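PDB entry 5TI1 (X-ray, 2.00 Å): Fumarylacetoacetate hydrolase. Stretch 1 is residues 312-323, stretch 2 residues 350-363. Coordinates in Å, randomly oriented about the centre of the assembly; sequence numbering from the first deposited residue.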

ATOM      1  N   ALA B 312     -19.851   2.356 -19.960  1.00 39.92           N
ATOM      2  CA  ALA B 312     -19.420   3.612 -20.571  1.00 39.97           C
ATOM      3  C   ALA B 312     -18.163   4.179 -19.917  1.00 38.30           C
ATOM      4  O   ALA B 312     -17.265   4.673 -20.612  1.00 39.32           O
ATOM      5  CB  ALA B 312     -20.561   4.640 -20.519  1.00 40.30           C
ATOM      6  N   TYR B 313     -18.069   4.115 -18.585  1.00 36.72           N
ATOM      7  CA  TYR B 313     -16.942   4.766 -17.921  1.00 38.61           C
ATOM      8  C   TYR B 313     -15.602   4.129 -18.298  1.00 37.58           C
ATOM      9  O   TYR B 313     -14.557   4.750 -18.089  1.00 35.40           O
ATOM     10  CB  TYR B 313     -17.138   4.780 -16.387  1.00 33.65           C
ATOM     11  CG  TYR B 313     -16.698   3.520 -15.658  1.00 33.00           C
ATOM     12  CD1 TYR B 313     -17.576   2.459 -15.480  1.00 39.48           C
ATOM     13  CD2 TYR B 313     -15.414   3.399 -15.134  1.00 31.86           C
ATOM     14  CE1 TYR B 313     -17.186   1.309 -14.819  1.00 34.43           C
ATOM     15  CE2 TYR B 313     -15.011   2.245 -14.471  1.00 31.34           C
ATOM     16  CZ  TYR B 313     -15.906   1.204 -14.314  1.00 33.76           C
ATOM     17  OH  TYR B 313     -15.533   0.043 -13.665  1.00 31.61           O
ATOM     18  N   LEU B 314     -15.604   2.938 -18.892  1.00 36.09           N
ATOM     19  CA  LEU B 314     -14.369   2.272 -19.296  1.00 38.09           C
ATOM     20  C   LEU B 314     -14.038   2.433 -20.778  1.00 39.63           C
ATOM     21  O   LEU B 314     -13.022   1.890 -21.235  1.00 40.67           O
ATOM     22  CB  LEU B 314     -14.438   0.779 -18.952  1.00 39.31           C
ATOM     23  CG  LEU B 314     -14.340   0.437 -17.466  1.00 34.71           C
ATOM     24  CD1 LEU B 314     -14.844  -0.966 -17.208  1.00 39.03           C
ATOM     25  CD2 LEU B 314     -12.912   0.588 -16.992  1.00 33.37           C
ATOM     26  N   ARG B 315     -14.850   3.160 -21.541  1.00 38.83           N
ATOM     27  CA  ARG B 315     -14.669   3.248 -22.985  1.00 40.58           C
ATOM     28  C   ARG B 315     -13.700   4.368 -23.345  1.00 42.65           C
ATOM     29  O   ARG B 315     -13.661   5.405 -22.683  1.00 39.33           O
ATOM     30  CB  ARG B 315     -16.014   3.479 -23.679  1.00 48.87           C
ATOM     31  CG  ARG B 315     -17.030   2.385 -23.425  1.00 42.61           C
ATOM     32  CD  ARG B 315     -18.335   2.666 -24.139  1.00 47.33           C
ATOM     33  NE  ARG B 315     -19.398   1.802 -23.634  1.00 51.09           N
ATOM     34  CZ  ARG B 315     -20.689   1.961 -23.902  1.00 53.56           C
ATOM     35  NH1 ARG B 315     -21.097   2.960 -24.676  1.00 55.46           N
ATOM     36  NH2 ARG B 315     -21.577   1.118 -23.389  1.00 54.47           N
ATOM     37  N   HIS B 316     -12.903   4.146 -24.391  1.00 41.50           N
ATOM     38  CA  HIS B 316     -12.084   5.218 -24.943  1.00 43.70           C
ATOM     39  C   HIS B 316     -11.880   4.996 -26.437  1.00 49.52           C
ATOM     40  O   HIS B 316     -11.635   3.871 -26.882  1.00 49.17           O
ATOM     41  CB  HIS B 316     -10.721   5.359 -24.232  1.00 45.16           C
ATOM     42  CG  HIS B 316      -9.911   4.094 -24.149  1.00 41.34           C
ATOM     43  ND1 HIS B 316     -10.099   3.018 -24.988  1.00 46.69           N
ATOM     44  CD2 HIS B 316      -8.903   3.743 -23.314  1.00 48.42           C
ATOM     45  CE1 HIS B 316      -9.248   2.058 -24.674  1.00 50.56           C
ATOM     46  NE2 HIS B 316      -8.505   2.472 -23.662  1.00 43.09           N
ATOM     47  N   ASP B 317     -12.003   6.081 -27.199  1.00 44.94           N
ATOM     48  CA  ASP B 317     -11.695   6.099 -28.617  1.00 51.17           C
ATOM     49  C   ASP B 317     -10.186   6.136 -28.842  1.00 48.52           C
ATOM     50  O   ASP B 317      -9.400   6.479 -27.949  1.00 45.21           O
ATOM     51  CB  ASP B 317     -12.335   7.314 -29.294  1.00 55.15           C
ATOM     52  CG  ASP B 317     -13.836   7.342 -29.143  1.00 59.01           C
ATOM     53  OD1 ASP B 317     -14.468   6.282 -29.333  1.00 61.87           O
ATOM     54  OD2 ASP B 317     -14.381   8.424 -28.829  1.00 61.80           O
ATOM     55  N   GLY B 318      -9.791   5.798 -30.062  1.00 48.68           N
ATOM     56  CA  GLY B 318      -8.405   5.860 -30.448  1.00 50.27           C
ATOM     57  C   GLY B 318      -7.606   4.668 -29.952  1.00 52.06           C
ATOM     58  O   GLY B 318      -8.139   3.667 -29.461  1.00 47.36           O
ATOM     59  N   GLU B 319      -6.292   4.794 -30.094  1.00 49.51           N
ATOM     60  CA  GLU B 319      -5.357   3.721 -29.791  1.00 47.15           C
ATOM     61  C   GLU B 319      -4.713   3.948 -28.427  1.00 44.86           C
ATOM     62  O   GLU B 319      -4.223   5.043 -28.133  1.00 44.31           O
ATOM     63  CB  GLU B 319      -4.282   3.619 -30.875  1.00 48.68           C
ATOM     64  CG  GLU B 319      -4.823   3.279 -32.249  1.00 51.09           C
ATOM     65  CD  GLU B 319      -3.748   3.324 -33.318  1.00 57.09           C
ATOM     66  OE1 GLU B 319      -2.608   3.727 -33.001  1.00 54.84           O
ATOM     67  OE2 GLU B 319      -4.047   2.961 -34.473  1.00 63.14           O
ATOM     68  N   HIS B 320      -4.693   2.905 -27.607  1.00 43.67           N
ATOM     69  CA  HIS B 320      -4.162   3.055 -26.261  1.00 41.56           C
ATOM     70  C   HIS B 320      -3.265   1.900 -25.838  1.00 40.86           C
ATOM     71  O   HIS B 320      -2.974   1.776 -24.639  1.00 41.30           O
ATOM     72  CB  HIS B 320      -5.313   3.236 -25.282  1.00 40.40           C
ATOM     73  CG  HIS B 320      -6.041   4.530 -25.469  1.00 40.76           C
ATOM     74  ND1 HIS B 320      -5.636   5.704 -24.871  1.00 39.80           N
ATOM     75  CD2 HIS B 320      -7.125   4.841 -26.218  1.00 46.52           C
ATOM     76  CE1 HIS B 320      -6.458   6.678 -25.219  1.00 40.46           C
ATOM     77  NE2 HIS B 320      -7.365   6.182 -26.044  1.00 41.84           N
ATOM     78  N   ALA B 321      -2.826   1.062 -26.771  1.00 42.19           N
ATOM     79  CA  ALA B 321      -1.855   0.011 -26.514  1.00 41.75           C
ATOM     80  C   ALA B 321      -0.472   0.476 -26.944  1.00 44.33           C
ATOM     81  O   ALA B 321      -0.318   1.469 -27.661  1.00 47.20           O
ATOM     82  CB  ALA B 321      -2.227  -1.283 -27.247  1.00 43.08           C
ATOM     83  N   PHE B 322       0.544  -0.253 -26.488  1.00 41.36           N
ATOM     84  CA  PHE B 322       1.922   0.104 -26.773  1.00 41.60           C
ATOM     85  C   PHE B 322       2.696  -1.141 -27.179  1.00 48.34           C
ATOM     86  O   PHE B 322       2.559  -2.206 -26.569  1.00 47.15           O
ATOM     87  CB  PHE B 322       2.569   0.806 -25.580  1.00 39.81           C
ATOM     88  CG  PHE B 322       2.024   2.189 -25.343  1.00 39.50           C
ATOM     89  CD1 PHE B 322       0.880   2.377 -24.586  1.00 38.52           C
ATOM     90  CD2 PHE B 322       2.633   3.296 -25.913  1.00 46.07           C
ATOM     91  CE1 PHE B 322       0.361   3.651 -24.387  1.00 38.92           C
ATOM     92  CE2 PHE B 322       2.115   4.579 -25.718  1.00 44.77           C
ATOM     93  CZ  PHE B 322       0.978   4.752 -24.961  1.00 39.11           C
ATOM     94  N   ASP B 323       3.490  -0.988 -28.235  1.00 43.71           N
ATOM     95  CA  ASP B 323       4.236  -2.078 -28.864  1.00 49.37           C
ATOM     96  C   ASP B 323       5.575  -2.205 -28.143  1.00 43.55           C
ATOM     97  O   ASP B 323       6.570  -1.584 -28.519  1.00 47.42           O
ATOM     98  CB  ASP B 323       4.391  -1.787 -30.350  1.00 46.98           C
ATOM     99  CG  ASP B 323       5.081  -2.898 -31.108  1.00 54.79           C
ATOM    100  OD1 ASP B 323       5.484  -3.915 -30.503  1.00 47.36           O
ATOM    101  OD2 ASP B 323       5.225  -2.738 -32.335  1.00 54.54           O
ATOM    102  N   TYR B 350      -5.652  -6.959 -22.679  1.00 39.55           N
ATOM    103  CA  TYR B 350      -7.061  -6.696 -22.965  1.00 40.39           C
ATOM    104  C   TYR B 350      -7.522  -5.360 -22.384  1.00 40.80           C
ATOM    105  O   TYR B 350      -8.376  -4.687 -22.970  1.00 40.14           O
ATOM    106  CB  TYR B 350      -7.902  -7.841 -22.403  1.00 46.21           C
ATOM    107  CG  TYR B 350      -9.341  -7.898 -22.860  1.00 41.89           C
ATOM    108  CD1 TYR B 350     -10.344  -7.255 -22.145  1.00 45.76           C
ATOM    109  CD2 TYR B 350      -9.703  -8.627 -23.982  1.00 43.90           C
ATOM    110  CE1 TYR B 350     -11.675  -7.320 -22.554  1.00 42.46           C
ATOM    111  CE2 TYR B 350     -11.024  -8.701 -24.398  1.00 47.57           C
ATOM    112  CZ  TYR B 350     -12.006  -8.045 -23.681  1.00 45.95           C
ATOM    113  OH  TYR B 350     -13.320  -8.116 -24.094  1.00 49.79           O
ATOM    114  N   TRP B 351      -6.998  -4.969 -21.225  1.00 43.37           N
ATOM    115  CA  TRP B 351      -7.345  -3.696 -20.596  1.00 36.42           C
ATOM    116  C   TRP B 351      -6.135  -2.774 -20.655  1.00 35.75           C
ATOM    117  O   TRP B 351      -5.027  -3.178 -20.296  1.00 36.26           O
ATOM    118  CB  TRP B 351      -7.794  -3.888 -19.141  1.00 34.99           C
ATOM    119  CG  TRP B 351      -9.057  -4.693 -18.959  1.00 35.64           C
ATOM    120  CD1 TRP B 351      -9.150  -6.000 -18.572  1.00 46.07           C
ATOM    121  CD2 TRP B 351     -10.410  -4.235 -19.140  1.00 45.82           C
ATOM    122  NE1 TRP B 351     -10.471  -6.383 -18.501  1.00 36.58           N
ATOM    123  CE2 TRP B 351     -11.263  -5.321 -18.849  1.00 48.09           C
ATOM    124  CE3 TRP B 351     -10.980  -3.013 -19.521  1.00 36.49           C
ATOM    125  CZ2 TRP B 351     -12.658  -5.224 -18.931  1.00 37.66           C
ATOM    126  CZ3 TRP B 351     -12.371  -2.919 -19.602  1.00 45.40           C
ATOM    127  CH2 TRP B 351     -13.190  -4.016 -19.303  1.00 37.80           C
ATOM    128  N   THR B 352      -6.341  -1.541 -21.101  1.00 36.02           N
ATOM    129  CA  THR B 352      -5.234  -0.601 -21.197  1.00 39.98           C
ATOM    130  C   THR B 352      -4.937   0.040 -19.844  1.00 36.34           C
ATOM    131  O   THR B 352      -5.704  -0.075 -18.886  1.00 32.88           O
ATOM    132  CB  THR B 352      -5.547   0.493 -22.207  1.00 36.70           C
ATOM    133  OG1 THR B 352      -6.636   1.278 -21.706  1.00 38.05           O
ATOM    134  CG2 THR B 352      -5.920  -0.131 -23.540  1.00 38.65           C
ATOM    135  N   MET B 353      -3.805   0.750 -19.795  1.00 33.29           N
ATOM    136  CA  MET B 353      -3.467   1.552 -18.624  1.00 31.76           C
ATOM    137  C   MET B 353      -4.542   2.588 -18.329  1.00 37.83           C
ATOM    138  O   MET B 353      -4.903   2.804 -17.167  1.00 35.73           O
ATOM    139  CB  MET B 353      -2.119   2.235 -18.840  1.00 36.59           C
ATOM    140  CG  MET B 353      -0.934   1.287 -18.877  1.00 31.64           C
ATOM    141  SD  MET B 353       0.608   2.163 -19.230  1.00 35.57           S
ATOM    142  CE  MET B 353       0.398   2.525 -20.976  1.00 35.50           C
ATOM    143  N   ALA B 354      -5.054   3.252 -19.370  1.00 32.77           N
ATOM    144  CA  ALA B 354      -6.110   4.236 -19.170  1.00 32.69           C
ATOM    145  C   ALA B 354      -7.315   3.597 -18.493  1.00 38.43           C
ATOM    146  O   ALA B 354      -7.869   4.141 -17.526  1.00 34.23           O
ATOM    147  CB  ALA B 354      -6.503   4.860 -20.513  1.00 34.33           C
ATOM    148  N   GLN B 355      -7.718   2.423 -18.979  1.00 33.12           N
ATOM    149  CA  GLN B 355      -8.878   1.758 -18.406  1.00 32.97           C
ATOM    150  C   GLN B 355      -8.601   1.315 -16.978  1.00 40.41           C
ATOM    151  O   GLN B 355      -9.472   1.426 -16.107  1.00 30.79           O
ATOM    152  CB  GLN B 355      -9.280   0.581 -19.287  1.00 34.37           C
ATOM    153  CG  GLN B 355      -9.822   1.027 -20.641  1.00 36.06           C
ATOM    154  CD  GLN B 355     -10.109  -0.133 -21.563  1.00 37.60           C
ATOM    155  OE1 GLN B 355      -9.317  -1.080 -21.660  1.00 37.66           O
ATOM    156  NE2 GLN B 355     -11.244  -0.069 -22.253  1.00 41.79           N
ATOM    157  N   GLN B 356      -7.385   0.828 -16.720  1.00 30.85           N
ATOM    158  CA  GLN B 356      -7.030   0.383 -15.380  1.00 29.48           C
ATOM    159  C   GLN B 356      -7.109   1.532 -14.386  1.00 29.81           C
ATOM    160  O   GLN B 356      -7.672   1.386 -13.299  1.00 27.50           O
ATOM    161  CB  GLN B 356      -5.632  -0.239 -15.393  1.00 29.21           C
ATOM    162  CG  GLN B 356      -5.564  -1.578 -16.119  1.00 31.19           C
ATOM    163  CD  GLN B 356      -4.136  -2.032 -16.382  1.00 32.98           C
ATOM    164  OE1 GLN B 356      -3.226  -1.212 -16.494  1.00 31.63           O
ATOM    165  NE2 GLN B 356      -3.938  -3.342 -16.481  1.00 32.55           N
ATOM    166  N   LEU B 357      -6.541   2.686 -14.742  1.00 31.64           N
ATOM    167  CA  LEU B 357      -6.585   3.838 -13.847  1.00 33.48           C
ATOM    168  C   LEU B 357      -8.014   4.344 -13.676  1.00 36.17           C
ATOM    169  O   LEU B 357      -8.430   4.703 -12.563  1.00 28.54           O
ATOM    170  CB  LEU B 357      -5.687   4.947 -14.385  1.00 27.49           C
ATOM    171  CG  LEU B 357      -5.500   6.163 -13.483  1.00 26.55           C
ATOM    172  CD1 LEU B 357      -4.884   5.741 -12.135  1.00 25.25           C
ATOM    173  CD2 LEU B 357      -4.654   7.210 -14.209  1.00 27.10           C
ATOM    174  N   ALA B 358      -8.779   4.368 -14.766  1.00 32.88           N
ATOM    175  CA  ALA B 358     -10.177   4.780 -14.695  1.00 33.77           C
ATOM    176  C   ALA B 358     -10.947   3.898 -13.723  1.00 31.50           C
ATOM    177  O   ALA B 358     -11.664   4.395 -12.844  1.00 30.00           O
ATOM    178  CB  ALA B 358     -10.802   4.732 -16.089  1.00 30.62           C
ATOM    179  N   HIS B 359     -10.774   2.582 -13.838  1.00 28.81           N
ATOM    180  CA  HIS B 359     -11.433   1.688 -12.898  1.00 28.43           C
ATOM    181  C   HIS B 359     -10.879   1.856 -11.485  1.00 33.34           C
ATOM    182  O   HIS B 359     -11.647   1.863 -10.516  1.00 32.92           O
ATOM    183  CB  HIS B 359     -11.299   0.245 -13.362  1.00 29.20           C
ATOM    184  CG  HIS B 359     -11.992  -0.729 -12.469  1.00 30.26           C
ATOM    185  ND1 HIS B 359     -13.364  -0.863 -12.439  1.00 30.16           N
ATOM    186  CD2 HIS B 359     -11.508  -1.590 -11.542  1.00 29.18           C
ATOM    187  CE1 HIS B 359     -13.692  -1.782 -11.550  1.00 32.84           C
ATOM    188  NE2 HIS B 359     -12.586  -2.237 -10.990  1.00 30.56           N
ATOM    189  N   HIS B 360      -9.554   2.006 -11.352  1.00 29.30           N
ATOM    190  CA  HIS B 360      -8.943   2.187 -10.032  1.00 29.65           C
ATOM    191  C   HIS B 360      -9.610   3.317  -9.248  1.00 26.26           C
ATOM    192  O   HIS B 360      -9.793   3.215  -8.030  1.00 28.94           O
ATOM    193  CB  HIS B 360      -7.446   2.472 -10.177  1.00 24.60           C
ATOM    194  CG  HIS B 360      -6.642   2.151  -8.951  1.00 23.98           C
ATOM    195  ND1 HIS B 360      -7.147   2.265  -7.672  1.00 26.10           N
ATOM    196  CD2 HIS B 360      -5.368   1.709  -8.813  1.00 28.01           C
ATOM    197  CE1 HIS B 360      -6.217   1.911  -6.800  1.00 28.36           C
ATOM    198  NE2 HIS B 360      -5.127   1.573  -7.466  1.00 25.80           N
ATOM    199  N   THR B 361      -9.983   4.397  -9.928  1.00 24.85           N
ATOM    200  CA  THR B 361     -10.496   5.589  -9.265  1.00 25.87           C
ATOM    201  C   THR B 361     -12.006   5.777  -9.399  1.00 29.20           C
ATOM    202  O   THR B 361     -12.540   6.754  -8.856  1.00 26.60           O
ATOM    203  CB  THR B 361      -9.775   6.830  -9.811  1.00 28.57           C
ATOM    204  OG1 THR B 361     -10.129   7.021 -11.194  1.00 25.58           O
ATOM    205  CG2 THR B 361      -8.264   6.646  -9.696  1.00 25.54           C
ATOM    206  N   VAL B 362     -12.716   4.874 -10.089  1.00 25.87           N
ATOM    207  CA  VAL B 362     -14.117   5.131 -10.412  1.00 28.24           C
ATOM    208  C   VAL B 362     -14.972   5.215  -9.152  1.00 34.68           C
ATOM    209  O   VAL B 362     -16.006   5.899  -9.133  1.00 26.33           O
ATOM    210  CB  VAL B 362     -14.655   4.061 -11.380  1.00 32.98           C
ATOM    211  CG1 VAL B 362     -14.798   2.720 -10.677  1.00 29.30           C
ATOM    212  CG2 VAL B 362     -15.993   4.514 -11.974  1.00 28.93           C
ATOM    213  N   SER B 363     -14.568   4.531  -8.089  1.00 25.24           N
ATOM    214  CA  SER B 363     -15.295   4.546  -6.832  1.00 30.82           C
ATOM    215  C   SER B 363     -14.789   5.615  -5.873  1.00 24.83           C
ATOM    216  O   SER B 363     -15.321   5.734  -4.763  1.00 23.57           O
ATOM    217  CB  SER B 363     -15.226   3.161  -6.173  1.00 24.66           C
ATOM    218  OG  SER B 363     -16.077   2.247  -6.861  1.00 29.48           O
TER
HETATM  219  O   HOH W   1      -2.058   0.524 -22.302  1.00 25.06           O
HETATM  220  O   HOH W   2      -3.550   3.465 -22.036  1.00 26.49           O

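A short 3-10 turn (312-314) and the loop after it lie along the helix that begins at Met353, the backbones coming nearest at Leu314 and Gln355, whose CA atoms are 5.6 Å apart.

Polar pairing concentrates at the helix start. Thr352, the N-cap, accepts from Gln355 N through OG1 (3.1 Å), while Gln355 OE1 accepts a hydrogen bond from Thr352 N (3.1 Å). With its carbonyl end held this way, the Gln355 amide sends NE2 to the backbone carbonyl Leu314 O at 2.8 Å, so one side chain serves both the cap and the contact. The capping hydroxyl also reaches across: Thr352 OG1 lies 3.0 Å from His316 NE2, a hydrogen bond near the imidazole plane, as a ring nitrogen requires. Further along the helix, Tyr313 OH and His359 ND1 bond at 2.7 Å.

Water completes the helix start. Its first amides lack a preceding turn to bond to; Met353 N and Ala354 N each donate to a separate water, and both waters donate to His320 O.

Apolar contacts add to these. Val362 CG2 sits over the Tyr313 ring face, 3.7 Å from the ring centroid, a CH-pi contact. Leu314 CD1 meets Trp351 CZ3 at 4.0 Å, and Phe322 CE1 meets Met353 CE at 3.6 Å.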